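Local coordinates for protein VIN1 (Oscarella pearsei, PDB 6BFI) that binds actin filaments and may play a role in cell-cell adhesion, as a sponge member of the vinculin/alpha-catenin family, at residues I49-L54 / N117-L122; K8-V13 / L122-D127; A85-D90 / K105-D110. All blocks are in the same frame, centred on the assembly; numbering follows the deposited sequence.

Interaction 1 of 3, residues I49-L54 / N117-L122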
ATOM      1  N   ILE A  49       5.843 -42.289   7.211  1.00 75.14           N
ATOM      2  CA  ILE A  49       5.305 -42.626   5.898  1.00 74.87           C
ATOM      3  C   ILE A  49       5.247 -41.386   5.013  1.00 72.18           C
ATOM      4  O   ILE A  49       5.540 -41.454   3.812  1.00 75.21           O
ATOM      5  CB  ILE A  49       3.931 -43.305   6.040  1.00 75.53           C
ATOM      6  CG1 ILE A  49       4.113 -44.794   6.347  1.00 76.96           C
ATOM      7  CG2 ILE A  49       3.090 -43.115   4.785  1.00 77.07           C
ATOM      8  CD1 ILE A  49       2.826 -45.591   6.319  1.00 79.64           C
ATOM      9  N   ALA A  50       4.885 -40.234   5.587  1.00 66.22           N
ATOM     10  CA  ALA A  50       4.947 -38.992   4.820  1.00 63.95           C
ATOM     11  C   ALA A  50       6.371 -38.708   4.352  1.00 65.33           C
ATOM     12  O   ALA A  50       6.593 -38.337   3.189  1.00 69.45           O
ATOM     13  CB  ALA A  50       4.415 -37.828   5.656  1.00 61.76           C
ATOM     14  N   VAL A  51       7.350 -38.894   5.243  1.00 61.27           N
ATOM     15  CA  VAL A  51       8.750 -38.715   4.868  1.00 61.87           C
ATOM     16  C   VAL A  51       9.135 -39.689   3.763  1.00 61.96           C
ATOM     17  O   VAL A  51       9.780 -39.311   2.778  1.00 65.75           O
ATOM     18  CB  VAL A  51       9.659 -38.874   6.101  1.00 62.51           C
ATOM     19  CG1 VAL A  51      11.121 -38.945   5.681  1.00 62.15           C
ATOM     20  CG2 VAL A  51       9.432 -37.730   7.082  1.00 60.05           C
ATOM     21  N   THR A  52       8.734 -40.955   3.903  1.00 65.80           N
ATOM     22  CA  THR A  52       9.106 -41.970   2.920  1.00 73.29           C
ATOM     23  C   THR A  52       8.522 -41.655   1.548  1.00 75.75           C
ATOM     24  O   THR A  52       9.196 -41.822   0.525  1.00 74.95           O
ATOM     25  CB  THR A  52       8.646 -43.350   3.395  1.00 74.66           C
ATOM     26  OG1 THR A  52       9.252 -43.644   4.660  1.00 74.35           O
ATOM     27  CG2 THR A  52       9.037 -44.426   2.391  1.00 70.51           C
ATOM     28  N   ASN A  53       7.275 -41.186   1.504  1.00 81.82           N
ATOM     29  CA  ASN A  53       6.641 -40.918   0.217  1.00 88.73           C
ATOM     30  C   ASN A  53       7.191 -39.646  -0.417  1.00 86.12           C
ATOM     31  O   ASN A  53       7.328 -39.569  -1.645  1.00 89.47           O
ATOM     32  CB  ASN A  53       5.126 -40.839   0.385  1.00 95.57           C
ATOM     33  CG  ASN A  53       4.519 -42.179   0.746  1.00105.23           C
ATOM     34  OD1 ASN A  53       4.940 -43.222   0.246  1.00112.39           O
ATOM     35  ND2 ASN A  53       3.532 -42.158   1.630  1.00106.53           N
ATOM     36  N   LEU A  54       7.517 -38.635   0.395  1.00 79.81           N
ATOM     37  CA  LEU A  54       8.182 -37.457  -0.155  1.00 75.98           C
ATOM     38  C   LEU A  54       9.552 -37.823  -0.719  1.00 76.61           C
ATOM     39  O   LEU A  54       9.947 -37.339  -1.789  1.00 67.18           O
ATOM     40  CB  LEU A  54       8.298 -36.373   0.915  1.00 70.70           C
ATOM     41  CG  LEU A  54       8.648 -34.968   0.415  1.00 69.63           C
ATOM     42  CD1 LEU A  54       7.651 -34.503  -0.640  1.00 66.97           C
ATOM     43  CD2 LEU A  54       8.702 -33.983   1.573  1.00 65.40           C
ATOM     44  N   ASN A 117      12.718 -29.541   9.084  1.00 62.07           N
ATOM     45  CA  ASN A 117      13.778 -28.910   8.302  1.00 64.14           C
ATOM     46  C   ASN A 117      14.168 -29.771   7.107  1.00 64.67           C
ATOM     47  O   ASN A 117      14.420 -29.253   6.011  1.00 71.04           O
ATOM     48  CB  ASN A 117      14.992 -28.634   9.189  1.00 68.53           C
ATOM     49  CG  ASN A 117      14.735 -27.541  10.209  1.00 69.36           C
ATOM     50  OD1 ASN A 117      13.877 -26.680  10.012  1.00 71.81           O
ATOM     51  ND2 ASN A 117      15.485 -27.565  11.305  1.00 66.64           N
ATOM     52  N   GLY A 118      14.199 -31.092   7.294  1.00 64.53           N
ATOM     53  CA  GLY A 118      14.596 -31.984   6.217  1.00 63.77           C
ATOM     54  C   GLY A 118      13.609 -32.001   5.067  1.00 61.83           C
ATOM     55  O   GLY A 118      14.007 -31.964   3.898  1.00 61.55           O
ATOM     56  N   MET A 119      12.311 -32.074   5.375  1.00 60.78           N
ATOM     57  CA  MET A 119      11.306 -31.951   4.322  1.00 64.57           C
ATOM     58  C   MET A 119      11.425 -30.607   3.617  1.00 63.38           C
ATOM     59  O   MET A 119      11.349 -30.535   2.379  1.00 65.17           O
ATOM     60  CB  MET A 119       9.903 -32.130   4.900  1.00 67.56           C
ATOM     61  CG  MET A 119       9.507 -33.581   5.137  1.00 76.35           C
ATOM     62  SD  MET A 119       7.901 -33.745   5.944  1.00 80.02           S
ATOM     63  CE  MET A 119       7.052 -34.834   4.804  1.00 87.12           C
ATOM     64  N   SER A 120      11.633 -29.535   4.388  1.00 58.90           N
ATOM     65  CA  SER A 120      11.811 -28.217   3.789  1.00 62.88           C
ATOM     66  C   SER A 120      12.943 -28.219   2.769  1.00 65.88           C
ATOM     67  O   SER A 120      12.776 -27.746   1.641  1.00 66.90           O
ATOM     68  CB  SER A 120      12.074 -27.172   4.870  1.00 63.47           C
ATOM     69  OG  SER A 120      12.422 -25.931   4.278  1.00 54.76           O
ATOM     70  N   ASP A 121      14.110 -28.750   3.149  1.00 67.56           N
ATOM     71  CA  ASP A 121      15.237 -28.773   2.221  1.00 73.75           C
ATOM     72  C   ASP A 121      14.947 -29.665   1.020  1.00 72.14           C
ATOM     73  O   ASP A 121      15.311 -29.328  -0.117  1.00 75.86           O
ATOM     74  CB  ASP A 121      16.502 -29.238   2.942  1.00 79.68           C
ATOM     75  CG  ASP A 121      16.900 -28.314   4.075  1.00 80.29           C
ATOM     76  OD1 ASP A 121      16.558 -27.115   4.014  1.00 82.85           O
ATOM     77  OD2 ASP A 121      17.559 -28.788   5.024  1.00 85.70           O
ATOM     78  N   LEU A 122      14.287 -30.804   1.256  1.00 67.38           N
ATOM     79  CA  LEU A 122      13.946 -31.719   0.170  1.00 66.63           C
ATOM     80  C   LEU A 122      13.125 -31.017  -0.903  1.00 66.80           C
ATOM     81  O   LEU A 122      13.410 -31.143  -2.100  1.00 68.60           O
ATOM     82  CB  LEU A 122      13.188 -32.925   0.720  1.00 66.17           C
ATOM     83  CG  LEU A 122      13.906 -34.270   0.631  1.00 68.98           C
ATOM     84  CD1 LEU A 122      12.957 -35.403   0.979  1.00 72.15           C
ATOM     85  CD2 LEU A 122      14.487 -34.460  -0.755  1.00 68.28           C
TER
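Leu54 and Met119 meet through differently set side chains. In Leu54, CG stands anti to the backbone N (chi1 -165°). In Met119, CG stands anti to the carbonyl carbon. The methionine chain then runs straight through chi2 and bends at chi3, 126°, which places the terminal methyl CE. The two side chains cross obliquely. The branch of Leu54 that does the touching is CD2. It lies 3.7 Å from Met119 CG and equally close to Met119 CE, so one methyl group meets the methionine chain on both sides of its sulfur. Met119 CB is a little farther from the same methyl.

The bent end of Met119 also reaches the first turn of segment 49-54. Its CE lies 4.1 Å from Ala50 CB and 3.9 Å from Ala50 O. Val51 CG2 makes a looser contact with the same methyl, at 4.4 Å. Leu122 joins from the next turn, with CD1 4.4 Å from Leu54 CG. No hydrogen bond links the two segments. The contact is mainly apolar packing of side chains, with the Ala50 carbonyl oxygen also against Met119 CE.

The segments run nearly parallel, their axes 18° apart and 11.2 Å apart at closest approach. The Val51 and Met119 CA atoms are the nearest pair. At this separation the backbones do not meet. The Met119 and Leu54 side chains span the distance between them, with Leu122 beside them.

The contact joins helix 41-59 to helix 102-145 within an all-helical vinculin-family protein. Helix 8-32 adds Val13 against both Leu54 and Met119, and Val17 against Met119. Helix 68-97 packs Val81 on Val51 and on Leu122, and adds Leu74 to Leu122. Four helices thus supply the side chains of this buried core.

Interaction 2 of 3, residues K8-V13 / L122-D127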
ATOM      1  N   LYS A   8       3.038 -22.701  -2.013  1.00 59.29           N
ATOM      2  CA  LYS A   8       1.847 -23.415  -1.562  1.00 60.10           C
ATOM      3  C   LYS A   8       2.115 -24.902  -1.360  1.00 63.73           C
ATOM      4  O   LYS A   8       1.496 -25.529  -0.493  1.00 63.90           O
ATOM      5  CB  LYS A   8       0.704 -23.215  -2.557  1.00 59.40           C
ATOM      6  CG  LYS A   8       0.177 -21.793  -2.613  1.00 64.69           C
ATOM      7  CD  LYS A   8      -0.862 -21.631  -3.713  1.00 69.43           C
ATOM      8  CE  LYS A   8      -1.432 -20.224  -3.728  1.00 62.75           C
ATOM      9  NZ  LYS A   8      -2.465 -20.064  -4.788  1.00 77.59           N
ATOM     10  N   THR A   9       3.017 -25.485  -2.151  1.00 63.33           N
ATOM     11  CA  THR A   9       3.408 -26.873  -1.925  1.00 65.33           C
ATOM     12  C   THR A   9       4.188 -27.019  -0.624  1.00 64.16           C
ATOM     13  O   THR A   9       3.962 -27.967   0.141  1.00 69.83           O
ATOM     14  CB  THR A   9       4.235 -27.384  -3.106  1.00 64.01           C
ATOM     15  OG1 THR A   9       3.443 -27.338  -4.299  1.00 62.57           O
ATOM     16  CG2 THR A   9       4.697 -28.813  -2.860  1.00 60.56           C
ATOM     17  N   LEU A  10       5.108 -26.087  -0.359  1.00 62.61           N
ATOM     18  CA  LEU A  10       5.875 -26.116   0.883  1.00 61.59           C
ATOM     19  C   LEU A  10       4.958 -26.068   2.097  1.00 58.97           C
ATOM     20  O   LEU A  10       5.022 -26.938   2.970  1.00 51.78           O
ATOM     21  CB  LEU A  10       6.863 -24.950   0.915  1.00 59.51           C
ATOM     22  CG  LEU A  10       8.241 -25.195   0.303  1.00 58.82           C
ATOM     23  CD1 LEU A  10       9.024 -23.897   0.234  1.00 61.23           C
ATOM     24  CD2 LEU A  10       8.997 -26.226   1.119  1.00 56.50           C
ATOM     25  N   GLU A  11       4.098 -25.051   2.168  1.00 62.22           N
ATOM     26  CA  GLU A  11       3.164 -24.945   3.284  1.00 61.37           C
ATOM     27  C   GLU A  11       2.233 -26.148   3.341  1.00 61.67           C
ATOM     28  O   GLU A  11       1.976 -26.698   4.422  1.00 57.49           O
ATOM     29  CB  GLU A  11       2.366 -23.646   3.166  1.00 62.73           C
ATOM     30  CG  GLU A  11       1.108 -23.601   4.016  1.00 65.99           C
ATOM     31  CD  GLU A  11       0.300 -22.337   3.792  1.00 69.59           C
ATOM     32  OE1 GLU A  11       0.905 -21.287   3.484  1.00 67.27           O
ATOM     33  OE2 GLU A  11      -0.941 -22.394   3.920  1.00 72.84           O
ATOM     34  N   SER A  12       1.738 -26.586   2.182  1.00 66.51           N
ATOM     35  CA  SER A  12       0.778 -27.685   2.140  1.00 66.88           C
ATOM     36  C   SER A  12       1.365 -28.967   2.713  1.00 64.08           C
ATOM     37  O   SER A  12       0.662 -29.730   3.386  1.00 57.05           O
ATOM     38  CB  SER A  12       0.298 -27.904   0.707  1.00 65.79           C
ATOM     39  OG  SER A  12      -0.599 -28.998   0.630  1.00 70.27           O
ATOM     40  N   VAL A  13       2.644 -29.220   2.463  1.00 57.48           N
ATOM     41  CA  VAL A  13       3.305 -30.426   2.966  1.00 59.86           C
ATOM     42  C   VAL A  13       3.770 -30.262   4.407  1.00 60.61           C
ATOM     43  O   VAL A  13       3.547 -31.132   5.248  1.00 61.83           O
ATOM     44  CB  VAL A  13       4.477 -30.816   2.035  1.00 64.34           C
ATOM     45  CG1 VAL A  13       5.391 -31.821   2.722  1.00 53.98           C
ATOM     46  CG2 VAL A  13       3.961 -31.367   0.712  1.00 61.38           C
ATOM     47  N   LEU A 122      14.287 -30.804   1.256  1.00 67.38           N
ATOM     48  CA  LEU A 122      13.946 -31.719   0.170  1.00 66.63           C
ATOM     49  C   LEU A 122      13.125 -31.017  -0.903  1.00 66.80           C
ATOM     50  O   LEU A 122      13.410 -31.143  -2.100  1.00 68.60           O
ATOM     51  CB  LEU A 122      13.188 -32.925   0.720  1.00 66.17           C
ATOM     52  CG  LEU A 122      13.906 -34.270   0.631  1.00 68.98           C
ATOM     53  CD1 LEU A 122      12.957 -35.403   0.979  1.00 72.15           C
ATOM     54  CD2 LEU A 122      14.487 -34.460  -0.755  1.00 68.28           C
ATOM     55  N   LEU A 123      12.095 -30.274  -0.495  1.00 61.88           N
ATOM     56  CA  LEU A 123      11.338 -29.506  -1.476  1.00 66.48           C
ATOM     57  C   LEU A 123      12.120 -28.301  -1.991  1.00 66.46           C
ATOM     58  O   LEU A 123      11.864 -27.837  -3.111  1.00 69.24           O
ATOM     59  CB  LEU A 123      10.005 -29.062  -0.872  1.00 65.63           C
ATOM     60  CG  LEU A 123       9.062 -30.199  -0.465  1.00 61.75           C
ATOM     61  CD1 LEU A 123       7.942 -29.693   0.434  1.00 58.32           C
ATOM     62  CD2 LEU A 123       8.489 -30.882  -1.699  1.00 60.73           C
ATOM     63  N   MET A 124      13.093 -27.814  -1.216  1.00 65.25           N
ATOM     64  CA  MET A 124      13.783 -26.576  -1.557  1.00 63.32           C
ATOM     65  C   MET A 124      14.849 -26.764  -2.628  1.00 67.08           C
ATOM     66  O   MET A 124      15.134 -25.817  -3.368  1.00 69.16           O
ATOM     67  CB  MET A 124      14.415 -25.956  -0.310  1.00 65.47           C
ATOM     68  CG  MET A 124      13.576 -24.857   0.312  1.00 67.37           C
ATOM     69  SD  MET A 124      13.054 -23.621  -0.893  1.00 76.06           S
ATOM     70  CE  MET A 124      14.632 -22.982  -1.449  1.00 78.90           C
ATOM     71  N   CYS A 125      15.470 -27.942  -2.729  1.00 67.19           N
ATOM     72  CA  CYS A 125      16.396 -28.137  -3.844  1.00 77.77           C
ATOM     73  C   CYS A 125      15.644 -28.180  -5.172  1.00 79.94           C
ATOM     74  O   CYS A 125      16.121 -27.646  -6.184  1.00 74.17           O
ATOM     75  CB  CYS A 125      17.241 -29.396  -3.636  1.00 83.65           C
ATOM     76  SG  CYS A 125      16.344 -30.918  -3.280  1.00 90.94           S
ATOM     77  N   ALA A 126      14.450 -28.779  -5.178  1.00 78.23           N
ATOM     78  CA  ALA A 126      13.601 -28.735  -6.363  1.00 74.54           C
ATOM     79  C   ALA A 126      13.170 -27.306  -6.677  1.00 74.40           C
ATOM     80  O   ALA A 126      13.248 -26.859  -7.830  1.00 75.92           O
ATOM     81  CB  ALA A 126      12.380 -29.637  -6.163  1.00 72.22           C
ATOM     82  N   ASP A 127      12.710 -26.571  -5.657  1.00 70.94           N
ATOM     83  CA  ASP A 127      12.303 -25.184  -5.877  1.00 69.05           C
ATOM     84  C   ASP A 127      13.458 -24.348  -6.421  1.00 71.21           C
ATOM     85  O   ASP A 127      13.263 -23.499  -7.299  1.00 72.83           O
ATOM     86  CB  ASP A 127      11.768 -24.579  -4.578  1.00 66.13           C
ATOM     87  CG  ASP A 127      11.188 -23.189  -4.777  1.00 78.96           C
ATOM     88  OD1 ASP A 127       9.978 -23.089  -5.068  1.00 77.41           O
ATOM     89  OD2 ASP A 127      11.939 -22.197  -4.644  1.00 66.70           O
TER
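Leu10 and Leu123 carry the closest CA pair of two antiparallel helical segments, 6.8 Å apart. The axes of 8-13 and 122-127 differ by 171° in direction and approach to 10.6 Å. The segments belong to helices 8-32 and 102-145, which pack as antiparallel members of one helical bundle.

Leu10 and Leu123 slide past each other in opposite directions. Leu10 uses CD2, which sits 3.6 Å from Leu123 CB and almost as close to Leu123 CD1. Its other methyl, CD1, faces Met124 SD at 4.2 Å, and these two side chains cross at about a right angle. Leu123 CD1 also meets Val13, lying 4.0 Å from Val13 CB and as near to Val13 CG1. Thr9 CG2 makes a marginal contact with Leu123 CD2. Leu54 of helix 41-59 also touches Leu123. Charge pairing lies beside the contact, where Asp127 forms a salt bridge with Arg178.

No hydrogen bond or salt bridge crosses between the segments. The contact rests on van der Waals packing of Leu10, Val13 and Leu123, with the Met124 sulfur at its side. It is therefore apolar and non-directional, and depends on the fit of these side chains.

Interaction 3 of 3, residues A85-D90 / K105-D110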
ATOM      1  N   ALA A  85      13.498 -39.355  10.400  1.00 63.95           N
ATOM      2  CA  ALA A  85      12.397 -40.296  10.593  1.00 62.32           C
ATOM      3  C   ALA A  85      12.841 -41.505  11.413  1.00 63.97           C
ATOM      4  O   ALA A  85      12.097 -41.984  12.282  1.00 60.22           O
ATOM      5  CB  ALA A  85      11.838 -40.737   9.241  1.00 60.66           C
ATOM      6  N   VAL A  86      14.053 -42.009  11.154  1.00 65.50           N
ATOM      7  CA  VAL A  86      14.589 -43.100  11.967  1.00 69.95           C
ATOM      8  C   VAL A  86      14.678 -42.680  13.429  1.00 72.09           C
ATOM      9  O   VAL A  86      14.342 -43.455  14.337  1.00 71.84           O
ATOM     10  CB  VAL A  86      15.957 -43.554  11.428  1.00 72.96           C
ATOM     11  CG1 VAL A  86      16.570 -44.608  12.348  1.00 68.87           C
ATOM     12  CG2 VAL A  86      15.819 -44.084  10.007  1.00 72.03           C
ATOM     13  N   PHE A  87      15.127 -41.445  13.682  1.00 74.11           N
ATOM     14  CA  PHE A  87      15.171 -40.941  15.050  1.00 71.05           C
ATOM     15  C   PHE A  87      13.789 -40.950  15.685  1.00 69.35           C
ATOM     16  O   PHE A  87      13.650 -41.223  16.884  1.00 72.35           O
ATOM     17  CB  PHE A  87      15.757 -39.530  15.081  1.00 72.16           C
ATOM     18  CG  PHE A  87      17.256 -39.492  15.059  1.00 79.07           C
ATOM     19  CD1 PHE A  87      17.991 -40.643  14.829  1.00 81.72           C
ATOM     20  CD2 PHE A  87      17.933 -38.306  15.284  1.00 82.83           C
ATOM     21  CE1 PHE A  87      19.371 -40.609  14.813  1.00 85.23           C
ATOM     22  CE2 PHE A  87      19.315 -38.267  15.270  1.00 86.63           C
ATOM     23  CZ  PHE A  87      20.034 -39.419  15.035  1.00 86.20           C
ATOM     24  N   LEU A  88      12.750 -40.653  14.900  1.00 67.32           N
ATOM     25  CA  LEU A  88      11.399 -40.730  15.447  1.00 64.89           C
ATOM     26  C   LEU A  88      11.018 -42.165  15.790  1.00 63.76           C
ATOM     27  O   LEU A  88      10.379 -42.412  16.822  1.00 61.46           O
ATOM     28  CB  LEU A  88      10.391 -40.122  14.472  1.00 65.04           C
ATOM     29  CG  LEU A  88      10.388 -38.595  14.395  1.00 59.79           C
ATOM     30  CD1 LEU A  88       9.117 -38.107  13.724  1.00 63.16           C
ATOM     31  CD2 LEU A  88      10.544 -37.978  15.780  1.00 55.07           C
ATOM     32  N   SER A  89      11.396 -43.127  14.941  1.00 63.18           N
ATOM     33  CA  SER A  89      11.103 -44.527  15.243  1.00 66.37           C
ATOM     34  C   SER A  89      11.776 -44.965  16.541  1.00 67.08           C
ATOM     35  O   SER A  89      11.135 -45.544  17.432  1.00 72.63           O
ATOM     36  CB  SER A  89      11.543 -45.419  14.081  1.00 72.90           C
ATOM     37  OG  SER A  89      10.864 -45.071  12.888  1.00 75.48           O
ATOM     38  N   ASP A  90      13.079 -44.692  16.663  1.00 64.57           N
ATOM     39  CA  ASP A  90      13.793 -45.018  17.894  1.00 66.42           C
ATOM     40  C   ASP A  90      13.161 -44.330  19.096  1.00 71.24           C
ATOM     41  O   ASP A  90      13.046 -44.926  20.174  1.00 71.69           O
ATOM     42  CB  ASP A  90      15.264 -44.626  17.767  1.00 68.60           C
ATOM     43  CG  ASP A  90      15.924 -45.209  16.530  1.00 74.80           C
ATOM     44  OD1 ASP A  90      15.407 -46.210  15.986  1.00 78.93           O
ATOM     45  OD2 ASP A  90      16.967 -44.666  16.106  1.00 71.95           O
ATOM     46  N   LYS A 105      13.978 -38.958  24.633  1.00 71.09           N
ATOM     47  CA  LYS A 105      13.699 -37.527  24.559  1.00 71.38           C
ATOM     48  C   LYS A 105      14.591 -36.846  23.526  1.00 67.20           C
ATOM     49  O   LYS A 105      14.111 -36.068  22.688  1.00 62.64           O
ATOM     50  CB  LYS A 105      13.888 -36.899  25.941  1.00 78.64           C
ATOM     51  CG  LYS A 105      13.562 -35.418  26.027  1.00 84.65           C
ATOM     52  CD  LYS A 105      13.783 -34.901  27.444  1.00 91.42           C
ATOM     53  CE  LYS A 105      13.394 -33.437  27.574  1.00 91.74           C
ATOM     54  NZ  LYS A 105      14.221 -32.567  26.696  1.00 90.39           N
ATOM     55  N   ARG A 106      15.894 -37.143  23.566  1.00 68.96           N
ATOM     56  CA  ARG A 106      16.839 -36.505  22.655  1.00 69.31           C
ATOM     57  C   ARG A 106      16.501 -36.812  21.203  1.00 66.12           C
ATOM     58  O   ARG A 106      16.417 -35.905  20.369  1.00 64.76           O
ATOM     59  CB  ARG A 106      18.266 -36.951  22.978  1.00 77.22           C
ATOM     60  CG  ARG A 106      19.336 -36.237  22.162  1.00 85.68           C
ATOM     61  CD  ARG A 106      20.719 -36.845  22.373  1.00 93.57           C
ATOM     62  NE  ARG A 106      20.867 -38.136  21.703  1.00 97.84           N
ATOM     63  CZ  ARG A 106      21.236 -38.279  20.433  1.00 99.65           C
ATOM     64  NH1 ARG A 106      21.491 -37.211  19.688  1.00 99.63           N
ATOM     65  NH2 ARG A 106      21.348 -39.491  19.905  1.00 99.55           N
ATOM     66  N   LYS A 107      16.303 -38.093  20.879  1.00 66.45           N
ATOM     67  CA  LYS A 107      16.000 -38.456  19.498  1.00 66.58           C
ATOM     68  C   LYS A 107      14.601 -38.013  19.098  1.00 62.45           C
ATOM     69  O   LYS A 107      14.346 -37.771  17.911  1.00 58.48           O
ATOM     70  CB  LYS A 107      16.167 -39.961  19.298  1.00 73.87           C
ATOM     71  CG  LYS A 107      17.544 -40.475  19.689  1.00 80.90           C
ATOM     72  CD  LYS A 107      17.720 -41.943  19.347  1.00 86.98           C
ATOM     73  CE  LYS A 107      18.368 -42.109  17.986  1.00 90.84           C
ATOM     74  NZ  LYS A 107      19.676 -41.398  17.927  1.00 92.44           N
ATOM     75  N   LEU A 108      13.685 -37.897  20.064  1.00 61.39           N
ATOM     76  CA  LEU A 108      12.356 -37.377  19.763  1.00 56.66           C
ATOM     77  C   LEU A 108      12.432 -35.924  19.311  1.00 55.68           C
ATOM     78  O   LEU A 108      11.844 -35.551  18.288  1.00 53.80           O
ATOM     79  CB  LEU A 108      11.443 -37.513  20.982  1.00 57.91           C
ATOM     80  CG  LEU A 108      10.009 -37.013  20.764  1.00 54.81           C
ATOM     81  CD1 LEU A 108       9.200 -38.019  19.961  1.00 54.38           C
ATOM     82  CD2 LEU A 108       9.323 -36.702  22.080  1.00 58.85           C
ATOM     83  N   LEU A 109      13.158 -35.090  20.059  1.00 60.96           N
ATOM     84  CA  LEU A 109      13.278 -33.685  19.676  1.00 61.41           C
ATOM     85  C   LEU A 109      14.120 -33.521  18.415  1.00 65.79           C
ATOM     86  O   LEU A 109      13.755 -32.757  17.510  1.00 62.78           O
ATOM     87  CB  LEU A 109      13.871 -32.875  20.829  1.00 59.24           C
ATOM     88  CG  LEU A 109      13.043 -32.805  22.115  1.00 58.97           C
ATOM     89  CD1 LEU A 109      13.770 -32.003  23.186  1.00 57.70           C
ATOM     90  CD2 LEU A 109      11.666 -32.217  21.842  1.00 54.24           C
ATOM     91  N   ASP A 110      15.247 -34.236  18.336  1.00 72.30           N
ATOM     92  CA  ASP A 110      16.140 -34.115  17.185  1.00 80.35           C
ATOM     93  C   ASP A 110      15.446 -34.544  15.898  1.00 76.33           C
ATOM     94  O   ASP A 110      15.414 -33.791  14.919  1.00 72.29           O
ATOM     95  CB  ASP A 110      17.407 -34.938  17.411  1.00 89.81           C
ATOM     96  CG  ASP A 110      18.537 -34.118  18.003  1.00 96.05           C
ATOM     97  OD1 ASP A 110      18.250 -33.125  18.705  1.00 98.76           O
ATOM     98  OD2 ASP A 110      19.712 -34.466  17.762  1.00101.56           O
TER
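The Phe87 ring carries the amino group of Lys107 over one face, a cation-pi contact between two neighbouring helices of a vinculin-family helical bundle. Lys107 NZ sits 3.6 Å from the ring centroid, 28° off the ring normal. It is offset toward the rim and comes nearest to Phe87 CE1, at 3.2 Å. Asp110 CB approaches Phe87 CD2 obliquely, at 4.0 Å. The Asp110 side chain lies beside the phenylalanine and points the same way, its carboxylate plane turned 24° from the ring.

Helices 68-97 and 102-145 are consecutive and form an antiparallel helical hairpin. Their short segments approach to 7.8 Å, with directions 146° apart. This is close packing, and backbone oxygens take part in it. Phe87 CB lies near Lys107 O, and Lys107 CB lies near Phe87 O.

Phe87 and Lys107 cross at about a right angle. The lysine chain bends at chi3 and again at chi4, which places NZ over the ring. Its CE lies against Phe87 CD1, while CD rests on Asp90 CB. Asp90 OD2 lies 3.5 Å from Lys107 CE, beside the end of the lysine chain. The carboxylate does not pair directly with the ammonium group, its OD2 being 4.6 Å from Lys107 NZ. That opposite charge is still near enough that it may help to balance the lysine. An alanine in place of Phe87 removes the ring, and the Lys107 amino group, left without its cation-pi partner, would probably be freer to turn.

On the buried side, Leu88 and Leu108 both start away from the partner helix, but their ends come nearer. Val44 and Val47 of helix 41-59 touch Leu88, and His28 of helix 8-32 touches Leu108. Leu88 CD2 rests 3.7 Å from the backbone Leu108 O.

Overall arrangement
All three interactions use helix 102-145, which meets helix 41-59 in interaction 1, helix 8-32 in interaction 2 and helix 68-97 in interaction 3. Interactions 1 and 2 have centres about 9 Å apart and form one continuous apolar patch. Leu54 CD1 lies 3.9 Å from Leu123 CD2, and Met119 CE lies 4.0 Å from Val13 CG1. The segments of both include Leu122, which packs across interaction 1 only. Interaction 3 is farther along the bundle, its centre about 15 Å from that of interaction 1. They touch where Val51 CG1 meets Ala85 CB, at 4.0 Å. Interactions 2 and 3 do not touch; their nearest atoms are about 10 Å apart.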